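PDB 4FT6: probable porin from Pseudomonas aeruginosa, which probably forms a beta-barrel channel of the OprD family through which small solutes cross the outer membrane. Local coordinates for residues Y210-Y215 with D277-I282; L248-L253 with Q271-D276; G262-G267 with Y310-V315; D348-Y353 with G364-N369. All blocks are in the same frame, centred on the assembly; numbering follows the deposited sequence.

Contact 1 (Y210-Y215 with D277-I282)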
# COMPACT_ATOMS: atom_id res chain seq x y z
N TYR A 210 -4.01 -6.39 19.29
CA TYR A 210 -2.57 -6.15 19.35
C TYR A 210 -2.14 -4.71 19.65
O TYR A 210 -2.95 -3.76 19.61
CB TYR A 210 -1.84 -6.68 18.11
CG TYR A 210 -1.93 -5.86 16.83
CD1 TYR A 210 -1.32 -4.62 16.71
CD2 TYR A 210 -2.56 -6.37 15.70
CE1 TYR A 210 -1.38 -3.88 15.52
CE2 TYR A 210 -2.62 -5.64 14.49
CZ TYR A 210 -2.02 -4.40 14.41
OH TYR A 210 -2.09 -3.70 13.23
N ARG A 211 -0.84 -4.60 19.98
CA ARG A 211 -0.12 -3.35 20.15
C ARG A 211 1.12 -3.48 19.27
O ARG A 211 1.79 -4.51 19.28
CB ARG A 211 0.30 -3.16 21.62
CG ARG A 211 1.07 -1.87 21.91
CD ARG A 211 1.63 -1.87 23.33
N GLN A 212 1.41 -2.45 18.48
CA GLN A 212 2.54 -2.54 17.56
C GLN A 212 3.40 -1.29 17.62
O GLN A 212 2.89 -0.18 17.47
CB GLN A 212 2.04 -2.77 16.13
CG GLN A 212 3.11 -2.77 15.02
CD GLN A 212 2.52 -3.12 13.65
OE1 GLN A 212 2.12 -2.23 12.89
NE2 GLN A 212 2.46 -4.42 13.34
N ASP A 213 4.70 -1.48 17.85
CA ASP A 213 5.64 -0.38 17.81
C ASP A 213 6.36 -0.41 16.48
O ASP A 213 6.53 -1.49 15.89
CB ASP A 213 6.67 -0.50 18.93
CG ASP A 213 6.02 -0.64 20.28
OD1 ASP A 213 4.88 -0.17 20.42
OD2 ASP A 213 6.65 -1.22 21.20
N TYR A 214 6.78 0.76 16.00
CA TYR A 214 7.58 0.83 14.79
C TYR A 214 8.68 1.88 14.91
O TYR A 214 8.42 3.03 15.26
CB TYR A 214 6.70 1.11 13.58
CG TYR A 214 7.46 1.29 12.28
CD1 TYR A 214 8.07 0.21 11.67
CD2 TYR A 214 7.56 2.53 11.67
CE1 TYR A 214 8.76 0.37 10.47
CE2 TYR A 214 8.24 2.70 10.49
CZ TYR A 214 8.84 1.62 9.89
OH TYR A 214 9.53 1.78 8.70
N TYR A 215 9.91 1.47 14.63
CA TYR A 215 11.07 2.35 14.69
C TYR A 215 11.63 2.49 13.29
O TYR A 215 11.73 1.50 12.56
CB TYR A 215 12.15 1.74 15.57
CG TYR A 215 11.66 1.32 16.93
CD1 TYR A 215 11.02 0.11 17.10
CD2 TYR A 215 11.83 2.13 18.03
CE1 TYR A 215 10.56 -0.28 18.35
CE2 TYR A 215 11.38 1.75 19.29
CZ TYR A 215 10.75 0.54 19.44
OH TYR A 215 10.28 0.14 20.67
N ASP A 277 5.12 -15.63 15.49
CA ASP A 277 4.19 -15.17 14.48
C ASP A 277 4.93 -14.37 13.42
O ASP A 277 5.97 -13.76 13.72
CB ASP A 277 3.10 -14.28 15.09
CG ASP A 277 2.20 -15.02 16.05
OD1 ASP A 277 1.38 -15.84 15.58
OD2 ASP A 277 2.30 -14.78 17.28
N GLY A 278 4.41 -14.38 12.20
CA GLY A 278 4.94 -13.54 11.15
C GLY A 278 4.39 -12.13 11.30
O GLY A 278 3.72 -11.81 12.30
N MET A 279 4.65 -11.28 10.31
CA MET A 279 4.19 -9.89 10.34
C MET A 279 2.68 -9.78 10.57
O MET A 279 1.88 -10.48 9.95
CB MET A 279 4.56 -9.18 9.04
CG MET A 279 4.00 -7.79 8.95
SD MET A 279 5.02 -6.63 9.84
CE MET A 279 4.01 -5.14 9.75
N LEU A 280 2.30 -8.90 11.49
CA LEU A 280 0.92 -8.68 11.87
C LEU A 280 0.54 -7.27 11.41
O LEU A 280 1.22 -6.29 11.71
CB LEU A 280 0.76 -8.81 13.39
CG LEU A 280 1.01 -10.22 13.93
CD1 LEU A 280 1.32 -10.23 15.44
CD2 LEU A 280 -0.20 -11.11 13.63
N TYR A 281 -0.56 -7.18 10.67
CA TYR A 281 -1.01 -5.89 10.13
C TYR A 281 -2.50 -5.89 9.88
O TYR A 281 -3.19 -6.92 10.05
CB TYR A 281 -0.21 -5.51 8.87
CG TYR A 281 -0.15 -6.57 7.78
CD1 TYR A 281 0.67 -7.69 7.90
CD2 TYR A 281 -0.86 -6.42 6.60
CE1 TYR A 281 0.73 -8.66 6.87
CE2 TYR A 281 -0.81 -7.37 5.58
CZ TYR A 281 -0.01 -8.48 5.72
OH TYR A 281 0.03 -9.39 4.68
N ILE A 282 -3.04 -4.76 9.45
CA ILE A 282 -4.48 -4.69 9.31
C ILE A 282 -4.96 -5.32 8.00
O ILE A 282 -4.29 -5.21 6.96
CB ILE A 282 -5.00 -3.28 9.62
CG1 ILE A 282 -4.99 -3.11 11.14
CG2 ILE A 282 -6.40 -3.06 9.11
CD1 ILE A 282 -4.95 -1.73 11.54

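Contact 2 (L248-L253 with Q271-D276)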
# COMPACT_ATOMS: atom_id res chain seq x y z
N LEU A 248 0.34 -13.04 20.85
CA LEU A 248 0.95 -12.79 19.55
C LEU A 248 2.37 -12.29 19.77
O LEU A 248 2.66 -11.62 20.78
CB LEU A 248 0.15 -11.75 18.77
CG LEU A 248 -1.30 -12.15 18.47
CD1 LEU A 248 -2.10 -10.96 17.92
CD2 LEU A 248 -1.31 -13.30 17.47
N GLU A 249 3.25 -12.62 18.84
CA GLU A 249 4.67 -12.34 19.02
C GLU A 249 5.36 -12.23 17.67
O GLU A 249 5.77 -13.24 17.09
CB GLU A 249 5.32 -13.45 19.85
CG GLU A 249 6.79 -13.20 20.19
CD GLU A 249 7.53 -14.49 20.56
OE1 GLU A 249 7.39 -15.50 19.83
OE2 GLU A 249 8.27 -14.49 21.57
N ASN A 250 5.47 -11.01 17.15
CA ASN A 250 6.32 -10.79 15.98
C ASN A 250 7.21 -9.57 16.11
O ASN A 250 6.80 -8.53 16.64
CB ASN A 250 5.50 -10.75 14.68
CG ASN A 250 6.36 -10.43 13.45
OD1 ASN A 250 6.46 -9.27 13.03
ND2 ASN A 250 6.97 -11.47 12.86
N ARG A 251 8.44 -9.73 15.65
CA ARG A 251 9.38 -8.64 15.47
C ARG A 251 9.64 -8.78 13.97
O ARG A 251 9.76 -9.90 13.46
CB ARG A 251 10.63 -8.87 16.33
CG ARG A 251 11.76 -7.83 16.21
CD ARG A 251 12.79 -7.85 17.40
NE ARG A 251 13.46 -9.14 17.65
CZ ARG A 251 14.76 -9.39 17.46
NH1 ARG A 251 15.58 -8.45 17.01
NH2 ARG A 251 15.24 -10.60 17.72
N ALA A 252 9.64 -7.67 13.24
CA ALA A 252 9.84 -7.74 11.80
C ALA A 252 10.82 -6.67 11.35
O ALA A 252 10.55 -5.47 11.49
CB ALA A 252 8.52 -7.58 11.07
N LEU A 253 11.96 -7.10 10.79
CA LEU A 253 13.01 -6.18 10.36
C LEU A 253 13.05 -6.06 8.84
O LEU A 253 12.82 -7.04 8.12
CB LEU A 253 14.37 -6.66 10.87
CG LEU A 253 15.66 -5.96 10.42
CD1 LEU A 253 15.92 -4.69 11.22
CD2 LEU A 253 16.83 -6.92 10.57
N GLN A 271 15.16 -8.55 4.79
CA GLN A 271 13.94 -8.58 5.58
C GLN A 271 13.90 -9.87 6.38
O GLN A 271 14.22 -10.94 5.86
CB GLN A 271 12.74 -8.49 4.65
CG GLN A 271 11.42 -8.60 5.36
CD GLN A 271 10.26 -8.36 4.43
OE1 GLN A 271 10.24 -7.38 3.68
NE2 GLN A 271 9.28 -9.26 4.46
N ARG A 272 13.51 -9.79 7.65
CA ARG A 272 13.41 -10.98 8.49
C ARG A 272 12.28 -10.92 9.52
O ARG A 272 12.04 -9.90 10.16
CB ARG A 272 14.74 -11.26 9.18
CG ARG A 272 14.70 -12.47 10.09
CD ARG A 272 16.08 -12.83 10.55
NE ARG A 272 16.11 -13.98 11.45
CZ ARG A 272 17.23 -14.55 11.88
NH1 ARG A 272 18.41 -14.09 11.47
NH2 ARG A 272 17.18 -15.60 12.69
N MET A 273 11.57 -12.05 9.64
CA MET A 273 10.46 -12.22 10.56
C MET A 273 10.98 -12.96 11.81
O MET A 273 11.55 -14.06 11.71
CB MET A 273 9.41 -13.09 9.86
CG MET A 273 8.06 -12.44 9.53
SD MET A 273 8.05 -10.71 9.02
CE MET A 273 8.93 -10.80 7.47
N TYR A 274 10.80 -12.38 13.00
CA TYR A 274 11.22 -13.04 14.23
C TYR A 274 10.02 -13.33 15.12
O TYR A 274 9.05 -12.55 15.14
CB TYR A 274 12.18 -12.15 15.05
CG TYR A 274 13.42 -11.66 14.34
CD1 TYR A 274 13.38 -10.54 13.52
CD2 TYR A 274 14.65 -12.28 14.53
CE1 TYR A 274 14.52 -10.07 12.88
CE2 TYR A 274 15.80 -11.81 13.89
CZ TYR A 274 15.72 -10.70 13.07
OH TYR A 274 16.83 -10.22 12.43
N GLY A 275 10.09 -14.42 15.88
CA GLY A 275 9.05 -14.75 16.84
C GLY A 275 8.11 -15.84 16.36
O GLY A 275 8.23 -16.34 15.23
N ASP A 276 7.16 -16.21 17.22
CA ASP A 276 6.20 -17.27 16.92
C ASP A 276 5.25 -16.92 15.79
O ASP A 276 4.65 -17.81 15.19
CB ASP A 276 5.40 -17.62 18.17
CG ASP A 276 6.13 -18.59 19.06
OD1 ASP A 276 6.77 -19.52 18.51
OD2 ASP A 276 6.09 -18.42 20.29

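Contact 3 (G262-G267 with Y310-V315). With C8E ((hydroxyethyloxy)tri(ethyloxy)octane), chain B.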
# COMPACT_ATOMS: atom_id res chain seq x y z
N GLY A 262 23.10 8.15 -13.39
CA GLY A 262 22.81 8.17 -14.81
C GLY A 262 21.64 7.31 -15.26
O GLY A 262 21.72 6.65 -16.29
N GLY A 263 20.56 7.31 -14.48
CA GLY A 263 19.36 6.58 -14.86
C GLY A 263 19.31 5.14 -14.38
O GLY A 263 18.22 4.56 -14.28
N HIS A 264 20.47 4.55 -14.10
CA HIS A 264 20.51 3.18 -13.58
C HIS A 264 20.37 3.21 -12.06
O HIS A 264 20.98 4.05 -11.39
CB HIS A 264 21.83 2.49 -13.91
CG HIS A 264 22.08 2.31 -15.38
ND1 HIS A 264 21.86 1.11 -16.02
CD2 HIS A 264 22.59 3.15 -16.31
CE1 HIS A 264 22.20 1.23 -17.29
NE2 HIS A 264 22.65 2.45 -17.49
N SER A 265 19.60 2.28 -11.51
CA SER A 265 19.55 2.10 -10.07
C SER A 265 19.78 0.63 -9.71
O SER A 265 19.21 -0.28 -10.33
CB SER A 265 18.22 2.57 -9.48
OG SER A 265 17.96 3.91 -9.85
N LEU A 266 20.61 0.39 -8.71
CA LEU A 266 20.74 -0.94 -8.15
C LEU A 266 20.45 -0.84 -6.66
O LEU A 266 20.74 0.18 -6.03
CB LEU A 266 22.15 -1.48 -8.37
CG LEU A 266 22.31 -2.96 -8.02
CD1 LEU A 266 21.40 -3.84 -8.91
CD2 LEU A 266 23.77 -3.39 -8.11
N GLY A 267 19.87 -1.88 -6.11
CA GLY A 267 19.48 -1.85 -4.72
C GLY A 267 19.39 -3.23 -4.13
O GLY A 267 18.88 -4.16 -4.77
N TYR A 310 16.70 -3.65 -9.78
CA TYR A 310 17.34 -2.82 -10.79
C TYR A 310 16.29 -1.91 -11.36
O TYR A 310 15.16 -2.34 -11.60
CB TYR A 310 17.95 -3.67 -11.91
CG TYR A 310 18.46 -2.80 -13.04
CD1 TYR A 310 19.67 -2.16 -12.94
CD2 TYR A 310 17.71 -2.60 -14.19
CE1 TYR A 310 20.14 -1.34 -13.95
CE2 TYR A 310 18.18 -1.79 -15.21
CZ TYR A 310 19.39 -1.17 -15.08
OH TYR A 310 19.85 -0.35 -16.09
N ASP A 311 16.66 -0.65 -11.58
CA ASP A 311 15.74 0.32 -12.17
C ASP A 311 16.46 1.01 -13.31
O ASP A 311 17.68 1.17 -13.27
CB ASP A 311 15.31 1.37 -11.14
CG ASP A 311 14.24 0.86 -10.20
OD1 ASP A 311 14.60 0.20 -9.21
OD2 ASP A 311 13.04 1.13 -10.44
N TYR A 312 15.72 1.41 -14.33
CA TYR A 312 16.27 2.31 -15.33
C TYR A 312 15.23 3.33 -15.76
O TYR A 312 14.07 2.97 -15.99
CB TYR A 312 16.83 1.58 -16.56
CG TYR A 312 17.59 2.49 -17.51
CD1 TYR A 312 18.76 3.11 -17.11
CD2 TYR A 312 17.14 2.72 -18.80
CE1 TYR A 312 19.46 3.94 -17.96
CE2 TYR A 312 17.83 3.55 -19.66
CZ TYR A 312 19.00 4.16 -19.24
OH TYR A 312 19.70 4.99 -20.10
N ASP A 313 15.68 4.58 -15.86
CA ASP A 313 14.84 5.69 -16.27
C ASP A 313 15.27 6.06 -17.68
O ASP A 313 16.35 6.61 -17.87
CB ASP A 313 15.05 6.87 -15.32
CG ASP A 313 14.05 7.99 -15.53
OD1 ASP A 313 13.58 8.17 -16.66
OD2 ASP A 313 13.75 8.70 -14.55
N PHE A 314 14.44 5.75 -18.67
CA PHE A 314 14.85 5.89 -20.06
C PHE A 314 14.96 7.32 -20.56
O PHE A 314 15.09 7.54 -21.76
CB PHE A 314 13.94 5.07 -20.98
CG PHE A 314 14.27 3.60 -21.03
CD1 PHE A 314 13.83 2.73 -20.03
CD2 PHE A 314 15.01 3.08 -22.09
CE1 PHE A 314 14.15 1.38 -20.08
CE2 PHE A 314 15.32 1.73 -22.14
CZ PHE A 314 14.89 0.88 -21.14
N VAL A 315 14.92 8.30 -19.65
CA VAL A 315 15.24 9.67 -20.03
C VAL A 315 16.59 9.75 -20.75
O VAL A 315 16.68 10.29 -21.85
CB VAL A 315 15.23 10.64 -18.81
CG1 VAL A 315 15.85 9.98 -17.59
CG2 VAL A 315 15.96 11.92 -19.14
C1 C8E B . 17.64 -2.00 -18.95
C2 C8E B . 18.02 -0.82 -19.85
C3 C8E B . 19.46 -0.36 -19.66
C4 C8E B . 19.82 0.81 -20.57
C5 C8E B . 21.33 1.06 -20.60
C6 C8E B . 21.76 2.13 -21.60
C7 C8E B . 23.25 2.45 -21.50
C8 C8E B . 23.55 3.38 -20.33
O9 C8E B . 24.89 3.30 -19.88
C10 C8E B . 25.60 4.49 -20.14

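Contact 4 (D348-Y353 with G364-N369). With C8E ((hydroxyethyloxy)tri(ethyloxy)octane), chain E.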
# COMPACT_ATOMS: atom_id res chain seq x y z
N ASP A 348 9.86 -9.97 -10.24
CA ASP A 348 8.90 -8.99 -10.76
C ASP A 348 9.54 -8.22 -11.89
O ASP A 348 10.74 -8.02 -11.89
CB ASP A 348 8.51 -7.99 -9.67
CG ASP A 348 7.68 -8.60 -8.56
OD1 ASP A 348 7.25 -9.77 -8.70
OD2 ASP A 348 7.45 -7.90 -7.54
N VAL A 349 8.73 -7.76 -12.84
CA VAL A 349 9.20 -6.88 -13.91
C VAL A 349 8.18 -5.79 -14.17
O VAL A 349 7.00 -6.07 -14.39
CB VAL A 349 9.48 -7.64 -15.22
CG1 VAL A 349 9.65 -6.65 -16.37
CG2 VAL A 349 10.72 -8.49 -15.07
N ASP A 350 8.63 -4.54 -14.14
CA ASP A 350 7.74 -3.40 -14.27
C ASP A 350 8.20 -2.56 -15.44
O ASP A 350 9.36 -2.15 -15.50
CB ASP A 350 7.82 -2.55 -13.00
CG ASP A 350 6.46 -2.04 -12.54
OD1 ASP A 350 6.01 -0.98 -13.04
OD2 ASP A 350 5.86 -2.70 -11.67
N VAL A 351 7.32 -2.32 -16.40
CA VAL A 351 7.62 -1.37 -17.45
C VAL A 351 6.51 -0.34 -17.49
O VAL A 351 5.33 -0.69 -17.41
CB VAL A 351 7.75 -2.04 -18.81
CG1 VAL A 351 8.14 -1.01 -19.86
CG2 VAL A 351 8.79 -3.15 -18.75
N ALA A 352 6.88 0.94 -17.57
CA ALA A 352 5.87 1.99 -17.57
C ALA A 352 6.19 3.06 -18.59
O ALA A 352 7.36 3.39 -18.82
CB ALA A 352 5.72 2.59 -16.17
N TYR A 353 5.14 3.58 -19.21
CA TYR A 353 5.29 4.71 -20.11
C TYR A 353 4.19 5.74 -19.86
O TYR A 353 3.01 5.40 -19.70
CB TYR A 353 5.26 4.26 -21.56
CG TYR A 353 5.54 5.37 -22.53
CD1 TYR A 353 6.80 5.93 -22.63
CD2 TYR A 353 4.54 5.85 -23.37
CE1 TYR A 353 7.07 6.95 -23.54
CE2 TYR A 353 4.80 6.87 -24.28
CZ TYR A 353 6.07 7.41 -24.36
OH TYR A 353 6.34 8.42 -25.25
N GLY A 364 -1.20 7.12 -19.22
CA GLY A 364 -0.17 6.19 -18.81
C GLY A 364 -0.51 4.73 -19.06
O GLY A 364 -1.64 4.29 -18.79
N LEU A 365 0.47 3.98 -19.56
CA LEU A 365 0.31 2.55 -19.73
C LEU A 365 1.44 1.85 -19.01
O LEU A 365 2.62 2.19 -19.18
CB LEU A 365 0.33 2.17 -21.21
CG LEU A 365 0.42 0.66 -21.39
CD1 LEU A 365 -0.84 0.01 -20.81
CD2 LEU A 365 0.64 0.25 -22.84
N ARG A 366 1.09 0.84 -18.22
CA ARG A 366 2.08 0.15 -17.40
C ARG A 366 1.80 -1.34 -17.36
O ARG A 366 0.66 -1.78 -17.22
CB ARG A 366 2.05 0.75 -15.99
CG ARG A 366 2.66 -0.10 -14.90
CD ARG A 366 2.69 0.72 -13.63
NE ARG A 366 3.05 -0.07 -12.46
CZ ARG A 366 3.32 0.44 -11.26
NH1 ARG A 366 3.29 1.76 -11.09
NH2 ARG A 366 3.64 -0.35 -10.25
N TRP A 367 2.86 -2.13 -17.49
CA TRP A 367 2.71 -3.58 -17.48
C TRP A 367 3.49 -4.16 -16.30
O TRP A 367 4.67 -3.83 -16.10
CB TRP A 367 3.17 -4.15 -18.82
CG TRP A 367 3.40 -5.63 -18.85
CD1 TRP A 367 2.51 -6.60 -18.48
CD2 TRP A 367 4.57 -6.30 -19.33
NE1 TRP A 367 3.08 -7.85 -18.68
CE2 TRP A 367 4.34 -7.69 -19.20
CE3 TRP A 367 5.79 -5.87 -19.84
CZ2 TRP A 367 5.30 -8.64 -19.56
CZ3 TRP A 367 6.74 -6.82 -20.20
CH2 TRP A 367 6.49 -8.19 -20.06
N ARG A 368 2.84 -5.00 -15.50
CA ARG A 368 3.53 -5.63 -14.39
C ARG A 368 3.46 -7.14 -14.51
O ARG A 368 2.37 -7.72 -14.63
CB ARG A 368 2.95 -5.17 -13.05
CG ARG A 368 2.86 -3.65 -12.94
CD ARG A 368 2.23 -3.20 -11.65
NE ARG A 368 2.92 -3.77 -10.50
CZ ARG A 368 2.55 -3.61 -9.23
NH1 ARG A 368 1.48 -2.88 -8.92
NH2 ARG A 368 3.26 -4.19 -8.28
N ASN A 369 4.64 -7.76 -14.47
CA ASN A 369 4.76 -9.20 -14.65
C ASN A 369 5.48 -9.83 -13.47
O ASN A 369 6.50 -9.30 -13.01
CB ASN A 369 5.52 -9.50 -15.95
CG ASN A 369 5.47 -10.95 -16.32
OD1 ASN A 369 6.26 -11.75 -15.83
ND2 ASN A 369 4.55 -11.30 -17.20
C1 C8E E . 8.66 -16.17 -19.60
C2 C8E E . 9.32 -14.81 -19.43
C3 C8E E . 8.33 -13.77 -18.90
C4 C8E E . 7.97 -12.75 -19.98
C5 C8E E . 8.43 -11.33 -19.63
C6 C8E E . 9.78 -11.31 -18.93
C7 C8E E . 10.40 -9.92 -18.86
C8 C8E E . 10.42 -9.16 -20.18
O9 C8E E . 10.70 -7.80 -19.96
C10 C8E E . 11.98 -7.38 -20.41
C11 C8E E . 12.17 -5.88 -20.19
O12 C8E E . 12.37 -5.59 -18.82
C13 C8E E . 13.64 -5.04 -18.53

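Contact 1 (Y210-Y215 with D277-I282)
A long inturned loop is held here against the barrel wall: residues 277-282, part of the connection between strands 264-274 and 304-313, meet the start of strand 210-223. The two backbones stay well apart, with Gln212 CA and Leu280 CA separated by 8.5 Å, and side chains from both segments meet between them. Gln212 carries the polar part. Its CG is anti to the backbone N (chi1 175°) and the next torsion is also extended, so the chain reaches straight from the strand and puts the amide at the loop. Gln212 NE2 donates to Leu280 O over 2.8 Å, with a bent N-H...O angle of 138°; the oxygen lies close to the amide plane, while the donor is tilted slightly from the plane of the Leu280 carbonyl. Thr237 OG1 also bonds to this NE2, so one amide nitrogen ties together strand 210-223, strand 226-239 and the loop. Met279 contributes its tip, the bent side chain bringing CE to 4.0 Å from Gln212 NE2. Toward the Ile282 end of the loop, Tyr210 and Ile282 cross at roughly a right angle, tip to branch, with Tyr210 OH 3.6 Å from Ile282 CG1. The same hydroxyl comes to 3.9 Å from Tyr281 CA. The contact is buried, and the inward course of the loop is consistent with the OprD family, in which extracellular loops fold in to narrow the pore. Around it, Phe183 of strand 183-192 meets both Tyr210 and Ile282, Phe235 of strand 226-239 touches Gln212 and Met279, and Leu280 rests on Thr237.

Contact 2 (L248-L253 with Q271-D276)
Arg251 lays its guanidinium flat over the ring of Tyr274, the two planes only 20° apart and Arg251 CZ 4.2 Å from the ring centroid, a stacked cation-pi pair. The bend at chi3 (56°) folds the arginine tip back over its cross-strand partner, placing Arg251 NH2 over the ring face, 3.7 Å from Tyr274 CD2. The opposite face of Tyr274 carries the aliphatic part of Arg272, whose CG sits off-centre toward the rim, while the Arg272 guanidinium overlaps the ring only at CE2. Leu253 runs alongside the tyrosine in the same direction: its CB meets the ring edge near CE1, and its CD2 reaches the hydroxyl. Arg251-Tyr274 and Leu253-Arg272 are hydrogen-bonded antiparallel pairs, each closed by two backbone bonds. Between them, Ala252 and Met273 form a non-hydrogen-bonded pair on the other face, where Ala252 CB lies 3.8 Å from Met273 SD and both residues touch Met279 of the inturned loop. At the open end of this hairpin of strands 249-261 and 264-274, the extended Glu249 reaches across so that OE1 accepts from Asp276 N (2.7 Å), on its anti side. Asn250 ND2 passes near Tyr274 O but is bonded to Asp277 O. Glu249 OE1 and Asp276 OD2 also come within 3.2 Å of each other, two acidic oxygens that would tend to raise each other's affinity for a proton, partly offset by the backbone N-H that Glu249 holds. The two arginines flanking Tyr274 and this acidic pair thus leave the hairpin end polar on its tyrosine-bearing face.

Contact 3 (G262-G267 with Y310-V315)
The His264 ring has Tyr312 CE1 over one face, displaced toward the rim, and C8 of a bound detergent, C8E, at its edge. The two rings sit obliquely, with planes 49° apart and centroids 4.6 Å from each other. Tyr312 in turn has the alkyl chain of C8E over one face, C4 coming to 3.5 Å from CE2, while the edge of Tyr312 sends CD2 over the centre of the Phe314 ring. At the edge of His264, Tyr310 meets it rim to rim; ND1 lies at the edge of the tyrosine ring, and its bent, very short approach to Tyr310 OH makes that hydrogen bond doubtful in detail. His264 NE2 gives C8E O9 a weak bond of 3.4 Å. Beneath the rings, Ser265 and Asp311 exchange two backbone bonds, and Asp313 N donates to Gly263 O (3.0 Å) where strand 264-274 leaves its turn. Asp313 OD1 accepts from Val315 N, an Asx turn. An aromatic cluster at strand ends, lying against a detergent tail, is characteristic of the aromatic girdle of outer-membrane barrels, here probably at the periplasmic interface.

Contact 4 (D348-Y353 with G364-N369)
Asp350 divides its carboxylate between two arginines of the neighbouring strand, and the two salt bridges differ in kind. Asp350 OD1 sits 3.2 Å from Arg366 NE but over the face of that guanidinium, the two planes 73° apart, so no N-H points at it and attraction between charges does the work. Asp350 OD2 pairs with Arg368 NE at 3.3 Å; here the side chains lie side by side and point the same way. Arg366 is extended from CG to NE, whereas the bend of Arg368 at chi3 (55°) turns its guanidinium so that one face lies against Arg366 NH2. Ala352 CB rests on Arg366 CB on the same side of the sheet. The opposite side is largely apolar: Val351 CG2 approaches the six-membered part of Trp367 at CE3 (4.2 Å), and a C8E detergent meets the edge of that indole, C5 lying 3.7 Å from CH2, before its ether portion passes Val349 CG1. Asn383 accepts from both Trp367 NE1 and Asn369 ND2, pinning these polar ends to strand 380-392. Six backbone hydrogen bonds, two each for Val349-Asn369, Val351-Trp367 and Tyr353-Leu365, join strands 342-354 and 364-374 of this hairpin, nearly antiparallel at 173°. Detergent on the tryptophan side suggests that it faces the membrane, and the three charged residues then probably face the barrel interior. Asp350 alone cannot neutralise both arginines; Arg384, close to Arg368, adds positive charge, and Asp348, itself paired with Arg327, probably offsets some of it, consistent with basic residues lining OprD-family pores.

Contacts 1 and 2 adjoin at the probable extracellular end of the barrel, where Asp277 binds Asn250 and Glu249 and so joins the inturned loop to the adjoining hairpin. Contact 1 is buried and depends on side chains bridging to a loop; the other three pair neighbouring strands through their backbones. Strand 264-274 serves contacts 2 and 3 near its two ends, centres about 32 Å apart, with contact 3 at the surface and contacts 2 and 4 partly buried. Contacts 3 and 4 lie on the same side of the chain, centres about 15 Å apart, and both meet detergent: aromatic rings dominate contact 3, whereas contact 4 sets apolar groups outward and salt bridges probably inward.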